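Local coordinates for protein 4-amino-4-deoxychorismate lyase (Legionella pneumophila, PDB 3LUL) that belongs to the class IV aminotransferase family, the fold-type IV group of pyridoxal phosphate proteins, and carries its cofactor in covalent linkage to the chain, at residues B[32-37]-B[113-118]; B[200-205]-B[265-270]. One frame throughout, in Å; residues are numbered along the deposited sequence.

Contact 1: residues B[32-37]-B[113-118]. With PO4 (phosphate ion), chain G.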
# COMPACT_ATOMS: atom_id res chain seq x y z
N THR B 32 6.83 13.10 8.13
CA THR B 32 7.74 12.88 9.24
C THR B 32 8.67 14.10 9.31
O THR B 32 9.39 14.42 8.38
CB THR B 32 8.44 11.49 9.14
OG1 THR B 32 9.38 11.34 10.21
CG2 THR B 32 9.14 11.31 7.80
N ILE B 33 8.60 14.80 10.43
CA ILE B 33 9.16 16.13 10.59
C ILE B 33 10.26 16.08 11.66
O ILE B 33 10.04 15.62 12.76
CB ILE B 33 8.09 17.12 11.02
CG1 ILE B 33 6.93 17.19 10.03
CG2 ILE B 33 8.65 18.55 11.20
CD1 ILE B 33 5.61 17.62 10.68
N ARG B 34 11.43 16.56 11.30
CA ARG B 34 12.51 16.68 12.25
C ARG B 34 12.24 17.83 13.20
O ARG B 34 11.79 18.90 12.79
CB ARG B 34 13.81 16.88 11.52
CG ARG B 34 15.03 16.90 12.46
CD ARG B 34 16.29 16.68 11.66
NE ARG B 34 17.51 16.83 12.46
CZ ARG B 34 18.76 16.57 12.05
NH1 ARG B 34 19.01 16.10 10.82
NH2 ARG B 34 19.77 16.76 12.89
N VAL B 35 12.52 17.62 14.49
CA VAL B 35 12.42 18.68 15.47
C VAL B 35 13.84 18.94 15.99
O VAL B 35 14.51 17.99 16.44
CB VAL B 35 11.47 18.33 16.61
CG1 VAL B 35 11.52 19.42 17.68
CG2 VAL B 35 10.06 18.20 16.07
N ASN B 36 14.28 20.20 15.86
CA ASN B 36 15.60 20.65 16.30
C ASN B 36 15.43 21.79 17.27
O ASN B 36 14.78 22.76 16.97
CB ASN B 36 16.46 21.15 15.12
CG ASN B 36 16.60 20.15 13.98
OD1 ASN B 36 17.20 19.08 14.15
ND2 ASN B 36 16.10 20.51 12.80
N SER B 37 16.00 21.66 18.46
CA SER B 37 15.94 22.69 19.49
C SER B 37 14.51 23.17 19.76
O SER B 37 14.25 24.37 19.89
CB SER B 37 16.90 23.84 19.14
OG SER B 37 18.19 23.35 18.77
N PHE B 113 8.36 11.51 18.81
CA PHE B 113 9.26 10.42 19.14
C PHE B 113 10.68 10.94 19.24
O PHE B 113 11.03 12.00 18.72
CB PHE B 113 9.17 9.30 18.11
CG PHE B 113 9.39 9.75 16.70
CD1 PHE B 113 8.33 10.23 15.94
CD2 PHE B 113 10.65 9.68 16.12
CE1 PHE B 113 8.52 10.65 14.61
CE2 PHE B 113 10.85 10.08 14.78
CZ PHE B 113 9.80 10.58 14.03
N ASN B 114 11.48 10.18 19.96
CA ASN B 114 12.90 10.45 20.08
C ASN B 114 13.64 9.38 19.30
O ASN B 114 13.23 8.22 19.28
CB ASN B 114 13.30 10.41 21.54
CG ASN B 114 12.88 11.64 22.28
OD1 ASN B 114 11.75 11.73 22.77
ND2 ASN B 114 13.77 12.61 22.35
N TYR B 115 14.75 9.76 18.66
CA TYR B 115 15.53 8.82 17.86
C TYR B 115 16.98 9.29 17.74
O TYR B 115 17.24 10.48 17.90
CB TYR B 115 14.91 8.66 16.48
CG TYR B 115 15.08 9.88 15.60
CD1 TYR B 115 14.22 10.96 15.73
CD2 TYR B 115 16.10 9.96 14.67
CE1 TYR B 115 14.39 12.09 14.94
CE2 TYR B 115 16.27 11.06 13.88
CZ TYR B 115 15.41 12.13 14.00
OH TYR B 115 15.59 13.23 13.21
N SER B 116 17.89 8.36 17.47
CA SER B 116 19.31 8.65 17.25
C SER B 116 19.62 8.77 15.76
O SER B 116 19.20 7.94 14.97
CB SER B 116 20.20 7.53 17.84
OG SER B 116 20.17 7.49 19.27
N ILE B 117 20.39 9.80 15.39
CA ILE B 117 20.92 9.90 14.04
C ILE B 117 22.00 8.84 13.86
O ILE B 117 22.93 8.77 14.63
CB ILE B 117 21.39 11.34 13.71
CG1 ILE B 117 20.16 12.26 13.56
CG2 ILE B 117 22.18 11.37 12.38
CD1 ILE B 117 20.47 13.75 13.57
N GLN B 118 21.82 7.98 12.87
CA GLN B 118 22.74 6.90 12.55
C GLN B 118 23.89 7.44 11.68
O GLN B 118 23.64 8.01 10.62
CB GLN B 118 22.00 5.80 11.81
CG GLN B 118 20.94 5.09 12.66
CD GLN B 118 19.56 5.05 12.00
OE1 GLN B 118 19.43 4.86 10.78
NE2 GLN B 118 18.51 5.23 12.81
P PO4 G . 17.51 5.21 19.63
O1 PO4 G . 16.28 6.00 20.05
O2 PO4 G . 18.72 5.70 20.38
O3 PO4 G . 17.34 3.75 19.92
O4 PO4 G . 17.66 5.44 18.14
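R34 meets I117 and Y115 where strand 28-36 of the five-strand sheet, in a class IV aminotransferase fold, passes the connection from strand 106-113 to strand 122-131 of the larger sheet. I117 brings its CD1 methyl over one face of the R34 guanidinium, 3.2 Å from NH2, a close methyl-over-guanidinium contact. The R34 aliphatic part passes the Y115 phenol, CG lying 3.8 Å from OH, and the guanidinium and ring planes stand 78° apart. That hydroxyl hydrogen-bonds to L239 O, which fixes the end of the ring. T32 OG1 comes to the F113 ring edge at CZ, but a second T32 conformer makes this touch doubtful. One shell out, N36 OD1 accepts from R34 NE at 2.8 Å with a bent N-H angle of 131°; NE meets an OD1 lone pair in the carbonyl plane, while OD1 is tilted out of the guanidinium plane. R34 reaches I117 because its chain leaves opposite the backbone N (chi1 -175°) and stays extended from CG to NE. R97 of the second subunit packs on F113 and Y115. Further along, a phosphate ion, probably from the crystallisation liquor, rests on S116: N donates to its O4 at 3.0 Å, OG to its O2 at 2.6 Å.

Contact 2: residues B[200-205]-B[265-270]; sequences GITRAR and FLLNQD
R205 and D270 form a salt bridge joining the N-terminal part of helix 201-212 to the residue just past the C-terminal end of helix 258-269; in this fold-type IV protein the former helix starts at the cofactor phosphate. The charged bond is nearly straight: R205 NH2 donates to D270 OD2 at 2.8 Å with an N-H angle of 173°. OD2 lies close to the guanidinium plane and is met on its anti side, the two flat groups being turned 70° apart. The same oxygen also takes a hydrogen bond from H209 NE2, and these two donors, R205 and H209, would be expected to favour an ionised carboxylate.

Among the weaker polar links, R205 NH2 also points to L267 O at 3.0 Å, a bent, weak bond near the helix end. A water accepts from R205 NE at 3.2 Å; its link to D270 OD2 is short and doubtful.

Van der Waals packing completes the join. L267 lays its CD2 methyl over one guanidinium face, offset toward the rim and 3.6 Å from R205 NH2, while F42 touches both R205 and D270. The arginine chain bends at chi3 (56°), which swings its flat end across this methyl. Nearer the cofactor, the other methyl, L267 CD1, stands 4.2 Å from T202 CG2, whose neighbour OG1 on the same carbon hydrogen-bonds to phosphate oxygen OP3 of modified K141.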
# COMPACT_ATOMS: atom_id res chain seq x y z
N GLY B 200 11.30 14.33 -2.34
CA GLY B 200 11.66 14.60 -0.96
C GLY B 200 11.90 16.08 -0.70
O GLY B 200 12.36 16.85 -1.59
N ILE B 201 11.57 16.48 0.53
CA ILE B 201 11.85 17.85 0.98
C ILE B 201 13.36 18.06 1.11
O ILE B 201 13.86 19.13 0.80
CB ILE B 201 11.13 18.16 2.31
CG1 ILE B 201 9.60 18.28 2.03
CG2 ILE B 201 11.63 19.46 2.98
CD1 ILE B 201 8.75 18.18 3.29
N THR B 202 14.07 17.06 1.62
CA THR B 202 15.49 17.20 1.86
C THR B 202 16.20 17.31 0.53
O THR B 202 17.05 18.18 0.33
CB THR B 202 16.05 16.07 2.76
OG1 THR B 202 15.20 15.90 3.91
CG2 THR B 202 17.45 16.39 3.27
N ARG B 203 15.81 16.43 -0.39
CA ARG B 203 16.25 16.46 -1.79
C ARG B 203 16.07 17.84 -2.40
O ARG B 203 16.98 18.39 -3.00
CB ARG B 203 15.45 15.41 -2.60
CG ARG B 203 15.60 15.46 -4.12
CD ARG B 203 14.58 14.57 -4.85
NE ARG B 203 14.81 14.53 -6.30
CZ ARG B 203 14.45 15.50 -7.17
NH1 ARG B 203 13.84 16.59 -6.77
NH2 ARG B 203 14.76 15.37 -8.45
N ALA B 204 14.86 18.39 -2.26
CA ALA B 204 14.56 19.73 -2.79
C ALA B 204 15.44 20.83 -2.19
O ALA B 204 15.92 21.72 -2.91
CB ALA B 204 13.06 20.06 -2.54
N ARG B 205 15.65 20.76 -0.87
CA ARG B 205 16.50 21.74 -0.16
C ARG B 205 17.94 21.65 -0.64
O ARG B 205 18.60 22.67 -0.86
CB ARG B 205 16.47 21.52 1.36
CG ARG B 205 15.14 21.90 2.05
CD ARG B 205 15.14 21.33 3.46
NE ARG B 205 16.31 21.80 4.20
CZ ARG B 205 16.91 21.16 5.20
NH1 ARG B 205 16.46 20.01 5.68
NH2 ARG B 205 17.98 21.72 5.78
N PHE B 265 26.91 20.56 6.13
CA PHE B 265 27.02 21.85 6.80
C PHE B 265 25.85 22.74 6.44
O PHE B 265 25.19 23.29 7.32
CB PHE B 265 28.36 22.54 6.49
CG PHE B 265 28.45 23.93 7.09
CD1 PHE B 265 27.96 25.03 6.41
CD2 PHE B 265 29.01 24.13 8.34
CE1 PHE B 265 28.03 26.30 6.95
CE2 PHE B 265 29.09 25.41 8.89
CZ PHE B 265 28.59 26.49 8.19
N LEU B 266 25.55 22.86 5.14
CA LEU B 266 24.50 23.75 4.68
C LEU B 266 23.10 23.34 5.18
O LEU B 266 22.33 24.18 5.67
CB LEU B 266 24.53 23.87 3.16
CG LEU B 266 25.76 24.57 2.58
CD1 LEU B 266 25.78 24.43 1.07
CD2 LEU B 266 25.80 26.03 3.04
N LEU B 267 22.80 22.05 5.10
CA LEU B 267 21.51 21.55 5.62
C LEU B 267 21.41 21.85 7.11
O LEU B 267 20.35 22.22 7.56
CB LEU B 267 21.31 20.05 5.38
CG LEU B 267 21.19 19.59 3.92
CD1 LEU B 267 21.22 18.05 3.89
CD2 LEU B 267 19.95 20.12 3.18
N ASN B 268 22.52 21.73 7.82
CA ASN B 268 22.56 22.00 9.27
C ASN B 268 22.32 23.44 9.65
O ASN B 268 21.72 23.68 10.69
CB ASN B 268 23.89 21.57 9.89
CG ASN B 268 23.94 20.10 10.23
OD1 ASN B 268 22.94 19.38 10.09
ND2 ASN B 268 25.10 19.64 10.69
N GLN B 269 22.81 24.40 8.85
CA GLN B 269 22.63 25.80 9.20
C GLN B 269 21.19 26.28 8.97
O GLN B 269 20.76 27.26 9.57
CB GLN B 269 23.69 26.69 8.54
CG GLN B 269 23.47 27.14 7.12
CD GLN B 269 24.45 28.22 6.75
OE1 GLN B 269 24.88 28.34 5.61
NE2 GLN B 269 24.83 29.01 7.75
N ASP B 270 20.42 25.57 8.13
CA ASP B 270 19.07 26.02 7.79
C ASP B 270 18.13 26.02 8.97
O ASP B 270 17.83 24.95 9.53
CB ASP B 270 18.44 25.15 6.72
CG ASP B 270 19.25 25.09 5.47
OD1 ASP B 270 20.05 26.02 5.25
OD2 ASP B 270 19.07 24.11 4.72
O HOH W 1 17.06 24.81 3.34

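Overall arrangement
Contact 1 closes along the chain before contact 2 opens; their centres are 15 Å apart and their nearest atoms about 5 Å apart, without touching. Contact 1 belongs to the five-strand sheet and the connection leaving it, whereas contact 2 joins two helices of the part built on the larger sheet. Two short runs touch both contacts. S41 pairs with R34 and is followed by F42, which packs in contact 2; S238 touches T202, and the next residues, L239 and Q240, touch the 113-118 segment. Contact 2 is directly tied to the cofactor, since I201 N, beside T202, hydrogen-bonds to OP1 of modified K141, while contact 1 is touched by R97 of the second subunit.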